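Local coordinates for protein trans-isoprenyl diphosphate synthase (Caulobacter crescentus, PDB 3OYR) that probably makes octaprenyl diphosphate, the precursor of quinone side chains, by adding isopentenyl units to farnesyl diphosphate, at residues Gln170-Tyr184 with Glu254-Ala266. Numbering follows the deposited sequence.
Sequences QLMRSHDLNLSQAVY and EGKATLPLLLAIA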
ATOM      1  N   GLN B 170       0.749 -11.012  12.950  1.00 31.39           N
ATOM      2  CA  GLN B 170       2.093 -11.501  13.164  1.00 34.75           C
ATOM      3  C   GLN B 170       2.919 -10.552  14.049  1.00 37.57           C
ATOM      4  O   GLN B 170       3.559 -10.998  15.003  1.00 38.62           O
ATOM      5  CB  GLN B 170       2.773 -11.713  11.827  1.00 30.06           C
ATOM      6  CG  GLN B 170       4.179 -12.217  11.961  1.00 30.43           C
ATOM      7  CD  GLN B 170       4.825 -12.393  10.628  1.00 42.67           C
ATOM      8  OE1 GLN B 170       4.905 -13.502  10.121  1.00 45.06           O
ATOM      9  NE2 GLN B 170       5.274 -11.292  10.031  1.00 46.31           N
ATOM     10  N   LEU B 171       2.883  -9.253  13.753  1.00 41.00           N
ATOM     11  CA  LEU B 171       3.580  -8.251  14.574  1.00 43.58           C
ATOM     12  C   LEU B 171       3.171  -8.325  16.051  1.00 44.29           C
ATOM     13  O   LEU B 171       4.027  -8.286  16.936  1.00 48.81           O
ATOM     14  CB  LEU B 171       3.367  -6.829  14.026  1.00 37.54           C
ATOM     15  CG  LEU B 171       4.161  -5.681  14.672  1.00 43.94           C
ATOM     16  CD1 LEU B 171       5.672  -5.850  14.482  1.00 56.66           C
ATOM     17  CD2 LEU B 171       3.711  -4.333  14.129  1.00 41.55           C
ATOM     18  N   MET B 172       1.868  -8.458  16.297  1.00 42.55           N
ATOM     19  CA  MET B 172       1.321  -8.540  17.653  1.00 48.73           C
ATOM     20  C   MET B 172       1.526  -9.890  18.348  1.00 49.18           C
ATOM     21  O   MET B 172       1.727  -9.938  19.556  1.00 48.44           O
ATOM     22  CB  MET B 172      -0.178  -8.191  17.673  1.00 49.64           C
ATOM     23  CG  MET B 172      -0.546  -6.762  17.228  1.00 52.83           C
ATOM     24  SD  MET B 172       0.491  -5.398  17.832  1.00 60.61           S
ATOM     25  CE  MET B 172       0.231  -5.498  19.600  1.00 56.51           C
ATOM     26  N   ARG B 173       1.467 -10.985  17.598  1.00 46.23           N
ATOM     27  CA  ARG B 173       1.340 -12.283  18.241  1.00 47.38           C
ATOM     28  C   ARG B 173       2.460 -13.270  17.974  1.00 49.67           C
ATOM     29  O   ARG B 173       2.605 -14.241  18.720  1.00 55.01           O
ATOM     30  CB  ARG B 173      -0.018 -12.918  17.941  1.00 48.15           C
ATOM     31  CG  ARG B 173      -1.164 -12.253  18.684  1.00 56.75           C
ATOM     32  CD  ARG B 173      -2.241 -13.255  18.998  1.00 74.42           C
ATOM     33  NE  ARG B 173      -2.641 -13.183  20.400  1.00 86.45           N
ATOM     34  CZ  ARG B 173      -3.549 -13.972  20.972  1.00 92.54           C
ATOM     35  NH1 ARG B 173      -4.171 -14.908  20.264  1.00 94.90           N
ATOM     36  NH2 ARG B 173      -3.837 -13.820  22.260  1.00 91.63           N
ATOM     37  N   SER B 174       3.267 -13.031  16.942  1.00 47.76           N
ATOM     38  CA  SER B 174       4.311 -14.004  16.598  1.00 51.63           C
ATOM     39  C   SER B 174       5.571 -13.851  17.442  1.00 47.80           C
ATOM     40  O   SER B 174       6.489 -14.652  17.318  1.00 49.78           O
ATOM     41  CB  SER B 174       4.676 -13.963  15.110  1.00 50.27           C
ATOM     42  OG  SER B 174       3.770 -14.718  14.331  1.00 56.56           O
ATOM     43  N   HIS B 175       5.603 -12.842  18.303  1.00 48.56           N
ATOM     44  CA  HIS B 175       6.826 -12.513  19.032  1.00 53.10           C
ATOM     45  C   HIS B 175       6.839 -12.977  20.487  1.00 57.08           C
ATOM     46  O   HIS B 175       7.488 -12.368  21.335  1.00 58.29           O
ATOM     47  CB  HIS B 175       7.128 -11.017  18.885  1.00 51.85           C
ATOM     48  CG  HIS B 175       7.426 -10.621  17.472  1.00 50.01           C
ATOM     49  ND1 HIS B 175       8.710 -10.546  16.977  1.00 56.83           N
ATOM     50  CD2 HIS B 175       6.604 -10.340  16.433  1.00 49.57           C
ATOM     51  CE1 HIS B 175       8.667 -10.204  15.700  1.00 54.98           C
ATOM     52  NE2 HIS B 175       7.400 -10.073  15.345  1.00 50.56           N
ATOM     53  N   ASP B 176       6.110 -14.063  20.757  1.00 60.84           N
ATOM     54  CA  ASP B 176       6.179 -14.786  22.030  1.00 68.64           C
ATOM     55  C   ASP B 176       6.030 -16.289  21.789  1.00 70.93           C
ATOM     56  O   ASP B 176       5.343 -16.709  20.854  1.00 69.56           O
ATOM     57  CB  ASP B 176       5.180 -14.243  23.083  1.00 72.32           C
ATOM     58  CG  ASP B 176       3.732 -14.709  22.858  1.00 77.99           C
ATOM     59  OD1 ASP B 176       3.359 -15.814  23.327  1.00 74.70           O
ATOM     60  OD2 ASP B 176       2.950 -13.939  22.256  1.00 85.00           O
ATOM     61  N   LEU B 177       6.676 -17.088  22.637  1.00 76.03           N
ATOM     62  CA  LEU B 177       6.736 -18.552  22.468  1.00 77.11           C
ATOM     63  C   LEU B 177       5.428 -19.298  22.750  1.00 74.88           C
ATOM     64  O   LEU B 177       5.287 -20.473  22.391  1.00 74.01           O
ATOM     65  CB  LEU B 177       7.893 -19.169  23.275  1.00 82.14           C
ATOM     66  CG  LEU B 177       8.547 -18.430  24.448  1.00 88.54           C
ATOM     67  CD1 LEU B 177       8.846 -19.375  25.605  1.00 95.02           C
ATOM     68  CD2 LEU B 177       9.816 -17.730  23.988  1.00 91.78           C
ATOM     69  N   ASN B 178       4.468 -18.623  23.374  1.00 73.08           N
ATOM     70  CA  ASN B 178       3.164 -19.230  23.574  1.00 75.79           C
ATOM     71  C   ASN B 178       2.183 -18.887  22.442  1.00 73.30           C
ATOM     72  O   ASN B 178       1.003 -18.591  22.666  1.00 73.05           O
ATOM     73  CB  ASN B 178       2.602 -18.893  24.953  1.00 80.47           C
ATOM     74  CG  ASN B 178       1.971 -20.104  25.629  1.00 92.32           C
ATOM     75  OD1 ASN B 178       2.614 -21.149  25.797  1.00 93.21           O
ATOM     76  ND2 ASN B 178       0.704 -19.970  26.019  1.00 96.11           N
ATOM     77  N   LEU B 179       2.708 -18.924  21.221  1.00 64.32           N
ATOM     78  CA  LEU B 179       1.918 -18.808  20.016  1.00 56.93           C
ATOM     79  C   LEU B 179       1.376 -20.195  19.681  1.00 49.13           C
ATOM     80  O   LEU B 179       2.123 -21.176  19.646  1.00 48.48           O
ATOM     81  CB  LEU B 179       2.799 -18.268  18.879  1.00 56.44           C
ATOM     82  CG  LEU B 179       2.274 -18.261  17.439  1.00 54.78           C
ATOM     83  CD1 LEU B 179       1.219 -17.190  17.274  1.00 57.95           C
ATOM     84  CD2 LEU B 179       3.398 -18.028  16.451  1.00 48.76           C
ATOM     85  N   SER B 180       0.076 -20.290  19.450  1.00 45.65           N
ATOM     86  CA  SER B 180      -0.510 -21.575  19.086  1.00 44.51           C
ATOM     87  C   SER B 180      -0.333 -21.822  17.596  1.00 45.88           C
ATOM     88  O   SER B 180      -0.066 -20.897  16.832  1.00 45.79           O
ATOM     89  CB  SER B 180      -1.994 -21.644  19.470  1.00 46.58           C
ATOM     90  OG  SER B 180      -2.782 -20.863  18.593  1.00 51.84           O
ATOM     91  N   GLN B 181      -0.475 -23.084  17.209  1.00 48.19           N
ATOM     92  CA  GLN B 181      -0.427 -23.512  15.829  1.00 53.09           C
ATOM     93  C   GLN B 181      -1.595 -22.899  15.042  1.00 54.53           C
ATOM     94  O   GLN B 181      -1.434 -22.540  13.873  1.00 56.93           O
ATOM     95  CB  GLN B 181      -0.456 -25.043  15.781  1.00 53.18           C
ATOM     96  CG  GLN B 181      -0.382 -25.667  14.387  1.00 63.69           C
ATOM     97  CD  GLN B 181       0.173 -27.087  14.396  1.00 70.73           C
ATOM     98  OE1 GLN B 181      -0.092 -27.872  13.484  1.00 74.32           O
ATOM     99  NE2 GLN B 181       0.952 -27.418  15.424  1.00 75.64           N
ATOM    100  N   ALA B 182      -2.749 -22.758  15.699  1.00 49.28           N
ATOM    101  CA  ALA B 182      -3.952 -22.231  15.070  1.00 48.26           C
ATOM    102  C   ALA B 182      -3.808 -20.749  14.696  1.00 45.49           C
ATOM    103  O   ALA B 182      -4.179 -20.355  13.592  1.00 45.97           O
ATOM    104  CB  ALA B 182      -5.171 -22.463  15.953  1.00 43.73           C
ATOM    105  N   VAL B 183      -3.266 -19.945  15.611  1.00 40.54           N
ATOM    106  CA  VAL B 183      -2.963 -18.543  15.321  1.00 42.02           C
ATOM    107  C   VAL B 183      -1.881 -18.446  14.236  1.00 41.99           C
ATOM    108  O   VAL B 183      -2.010 -17.637  13.321  1.00 45.92           O
ATOM    109  CB  VAL B 183      -2.584 -17.720  16.599  1.00 41.23           C
ATOM    110  CG1 VAL B 183      -2.184 -16.264  16.244  1.00 37.09           C
ATOM    111  CG2 VAL B 183      -3.757 -17.710  17.602  1.00 41.18           C
ATOM    112  N   TYR B 184      -0.850 -19.291  14.325  1.00 32.62           N
ATOM    113  CA  TYR B 184       0.160 -19.369  13.287  1.00 28.70           C
ATOM    114  C   TYR B 184      -0.426 -19.634  11.893  1.00 33.54           C
ATOM    115  O   TYR B 184      -0.047 -18.958  10.938  1.00 26.81           O
ATOM    116  CB  TYR B 184       1.208 -20.424  13.607  1.00 31.86           C
ATOM    117  CG  TYR B 184       2.089 -20.747  12.422  1.00 31.29           C
ATOM    118  CD1 TYR B 184       3.150 -19.925  12.079  1.00 34.55           C
ATOM    119  CD2 TYR B 184       1.847 -21.874  11.642  1.00 39.32           C
ATOM    120  CE1 TYR B 184       3.947 -20.215  11.004  1.00 29.68           C
ATOM    121  CE2 TYR B 184       2.629 -22.158  10.550  1.00 34.23           C
ATOM    122  CZ  TYR B 184       3.684 -21.335  10.247  1.00 35.91           C
ATOM    123  OH  TYR B 184       4.470 -21.636   9.158  1.00 40.51           O
ATOM    124  N   GLU B 254      14.828 -12.230  14.327  1.00 54.85           N
ATOM    125  CA  GLU B 254      13.732 -11.273  14.615  1.00 56.09           C
ATOM    126  C   GLU B 254      12.967 -11.644  15.887  1.00 55.61           C
ATOM    127  O   GLU B 254      12.173 -10.851  16.393  1.00 59.92           O
ATOM    128  CB  GLU B 254      12.720 -11.199  13.454  1.00 57.75           C
ATOM    129  CG  GLU B 254      13.151 -10.369  12.247  1.00 66.40           C
ATOM    130  CD  GLU B 254      12.626 -10.917  10.903  1.00 79.02           C
ATOM    131  OE1 GLU B 254      13.378 -10.839   9.904  1.00 76.06           O
ATOM    132  OE2 GLU B 254      11.477 -11.424  10.834  1.00 75.80           O
ATOM    133  N   GLY B 255      13.179 -12.858  16.379  1.00 51.30           N
ATOM    134  CA  GLY B 255      12.424 -13.374  17.523  1.00 52.15           C
ATOM    135  C   GLY B 255      11.021 -13.765  17.110  1.00 46.38           C
ATOM    136  O   GLY B 255      10.080 -13.716  17.908  1.00 42.45           O
ATOM    137  N   LYS B 256      10.900 -14.163  15.848  1.00 49.46           N
ATOM    138  CA  LYS B 256       9.628 -14.514  15.245  1.00 46.30           C
ATOM    139  C   LYS B 256       9.386 -16.021  15.304  1.00 46.63           C
ATOM    140  O   LYS B 256      10.106 -16.807  14.685  1.00 51.92           O
ATOM    141  CB  LYS B 256       9.583 -14.000  13.800  1.00 49.31           C
ATOM    142  CG  LYS B 256       8.231 -14.123  13.119  1.00 44.01           C
ATOM    143  CD  LYS B 256       7.962 -12.919  12.231  1.00 54.51           C
ATOM    144  CE  LYS B 256       8.545 -13.066  10.851  1.00 49.45           C
ATOM    145  NZ  LYS B 256       8.398 -11.798  10.096  1.00 44.80           N
ATOM    146  N   ALA B 257       8.359 -16.405  16.053  1.00 45.18           N
ATOM    147  CA  ALA B 257       7.963 -17.791  16.178  1.00 45.30           C
ATOM    148  C   ALA B 257       7.202 -18.233  14.945  1.00 49.24           C
ATOM    149  O   ALA B 257       6.224 -17.601  14.511  1.00 53.94           O
ATOM    150  CB  ALA B 257       7.118 -18.010  17.432  1.00 45.41           C
ATOM    151  N   THR B 258       7.684 -19.316  14.364  1.00 45.63           N
ATOM    152  CA  THR B 258       7.000 -19.967  13.271  1.00 39.12           C
ATOM    153  C   THR B 258       6.882 -21.418  13.686  1.00 40.27           C
ATOM    154  O   THR B 258       7.520 -21.846  14.659  1.00 39.68           O
ATOM    155  CB  THR B 258       7.809 -19.853  11.984  1.00 34.02           C
ATOM    156  OG1 THR B 258       9.071 -20.482  12.168  1.00 36.01           O
ATOM    157  CG2 THR B 258       8.056 -18.390  11.615  1.00 41.22           C
ATOM    158  N   LEU B 259       6.061 -22.164  12.961  1.00 35.31           N
ATOM    159  CA  LEU B 259       5.829 -23.565  13.236  1.00 40.58           C
ATOM    160  C   LEU B 259       7.088 -24.447  13.457  1.00 42.76           C
ATOM    161  O   LEU B 259       7.100 -25.196  14.426  1.00 41.86           O
ATOM    162  CB  LEU B 259       4.874 -24.175  12.204  1.00 39.87           C
ATOM    163  CG  LEU B 259       4.316 -25.550  12.558  1.00 36.84           C
ATOM    164  CD1 LEU B 259       3.343 -25.433  13.727  1.00 32.78           C
ATOM    165  CD2 LEU B 259       3.681 -26.200  11.351  1.00 35.43           C
ATOM    166  N   PRO B 260       8.141 -24.358  12.594  1.00 45.12           N
ATOM    167  CA  PRO B 260       9.299 -25.230  12.887  1.00 46.56           C
ATOM    168  C   PRO B 260       9.845 -25.045  14.303  1.00 49.31           C
ATOM    169  O   PRO B 260      10.148 -26.037  14.979  1.00 50.23           O
ATOM    170  CB  PRO B 260      10.350 -24.792  11.867  1.00 46.52           C
ATOM    171  CG  PRO B 260       9.586 -24.199  10.759  1.00 49.52           C
ATOM    172  CD  PRO B 260       8.334 -23.615  11.332  1.00 46.02           C
ATOM    173  N   LEU B 261       9.921 -23.789  14.745  1.00 48.14           N
ATOM    174  CA  LEU B 261      10.348 -23.434  16.099  1.00 48.35           C
ATOM    175  C   LEU B 261       9.393 -23.943  17.178  1.00 49.99           C
ATOM    176  O   LEU B 261       9.827 -24.500  18.194  1.00 47.93           O
ATOM    177  CB  LEU B 261      10.502 -21.914  16.223  1.00 48.79           C
ATOM    178  CG  LEU B 261      10.876 -21.396  17.614  1.00 52.21           C
ATOM    179  CD1 LEU B 261      12.259 -21.888  17.955  1.00 48.99           C
ATOM    180  CD2 LEU B 261      10.791 -19.875  17.717  1.00 54.20           C
ATOM    181  N   LEU B 262       8.100 -23.741  16.949  1.00 45.10           N
ATOM    182  CA  LEU B 262       7.059 -24.183  17.871  1.00 50.58           C
ATOM    183  C   LEU B 262       7.062 -25.703  18.066  1.00 53.36           C
ATOM    184  O   LEU B 262       6.945 -26.196  19.202  1.00 53.22           O
ATOM    185  CB  LEU B 262       5.681 -23.732  17.377  1.00 50.61           C
ATOM    186  CG  LEU B 262       5.310 -22.245  17.353  1.00 49.20           C
ATOM    187  CD1 LEU B 262       3.871 -22.081  16.831  1.00 46.68           C
ATOM    188  CD2 LEU B 262       5.447 -21.618  18.731  1.00 49.84           C
ATOM    189  N   LEU B 263       7.203 -26.431  16.960  1.00 48.97           N
ATOM    190  CA  LEU B 263       7.221 -27.880  16.983  1.00 45.55           C
ATOM    191  C   LEU B 263       8.473 -28.398  17.675  1.00 53.22           C
ATOM    192  O   LEU B 263       8.377 -29.328  18.470  1.00 48.90           O
ATOM    193  CB  LEU B 263       7.108 -28.465  15.576  1.00 48.59           C
ATOM    194  CG  LEU B 263       5.767 -28.346  14.835  1.00 49.31           C
ATOM    195  CD1 LEU B 263       5.899 -28.878  13.401  1.00 44.67           C
ATOM    196  CD2 LEU B 263       4.634 -29.065  15.578  1.00 52.30           C
ATOM    197  N   ALA B 264       9.623 -27.778  17.386  1.00 51.24           N
ATOM    198  CA  ALA B 264      10.898 -28.115  18.026  1.00 56.49           C
ATOM    199  C   ALA B 264      10.890 -27.895  19.524  1.00 59.31           C
ATOM    200  O   ALA B 264      11.391 -28.737  20.266  1.00 62.26           O
ATOM    201  CB  ALA B 264      12.024 -27.332  17.414  1.00 54.76           C
ATOM    202  N   ILE B 265      10.343 -26.759  19.956  1.00 63.28           N
ATOM    203  CA  ILE B 265      10.132 -26.471  21.377  1.00 66.04           C
ATOM    204  C   ILE B 265       9.317 -27.599  22.030  1.00 70.93           C
ATOM    205  O   ILE B 265       9.668 -28.072  23.115  1.00 76.52           O
ATOM    206  CB  ILE B 265       9.461 -25.077  21.595  1.00 64.71           C
ATOM    207  CG1 ILE B 265      10.457 -23.946  21.305  1.00 55.45           C
ATOM    208  CG2 ILE B 265       8.911 -24.930  23.016  1.00 67.32           C
ATOM    209  CD1 ILE B 265       9.825 -22.565  21.257  1.00 46.49           C
ATOM    210  N   ALA B 266       8.275 -28.053  21.335  1.00 71.58           N
ATOM    211  CA  ALA B 266       7.408 -29.129  21.818  1.00 75.18           C
ATOM    212  C   ALA B 266       8.090 -30.502  21.929  1.00 77.28           C
ATOM    213  O   ALA B 266       7.723 -31.295  22.797  1.00 81.90           O
ATOM    214  CB  ALA B 266       6.135 -29.219  20.969  1.00 74.26           C
TER
HETATM  215  O   HOH W   1       6.503 -11.349   7.650  1.00 45.28           O
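Y184 lays one face of its ring over the start of helix 259-267: L259 CB sits 3.8 Å from the ring centroid, a CH-pi contact, and L259 N lies above the same ring, offset toward its rim. CG of Y184 is anti to the backbone N (chi1 167°), which sends the ring across L259. With an alanine in place of Y184, the first turn of that helix would probably lose its aromatic cover and D233 its bond to the tyrosine OH. Next along, L262 CD1 packs 3.4 Å from L179 O, while L179 CD2 reaches A257 CB at 3.8 Å. The backbones are tied by one nearly straight bond, A257 N to S174 O (2.9 Å, 165°). Toward the active site, the extended Q170 crosses K256 at about a right angle; a water accepts from both Q170 NE2 (2.7 Å) and K256 NZ. That ammonium also bridges to D109, a calcium ligand, and weakly to E254, while Q170 OE1 takes a bond from K191, so the contact borders the diphosphate and metal site of this largely helical prenyl synthase fold. The connection between helices 150-173 and 181-206 lies against segment 254-266, flanked by helices 211-238 and 273-281.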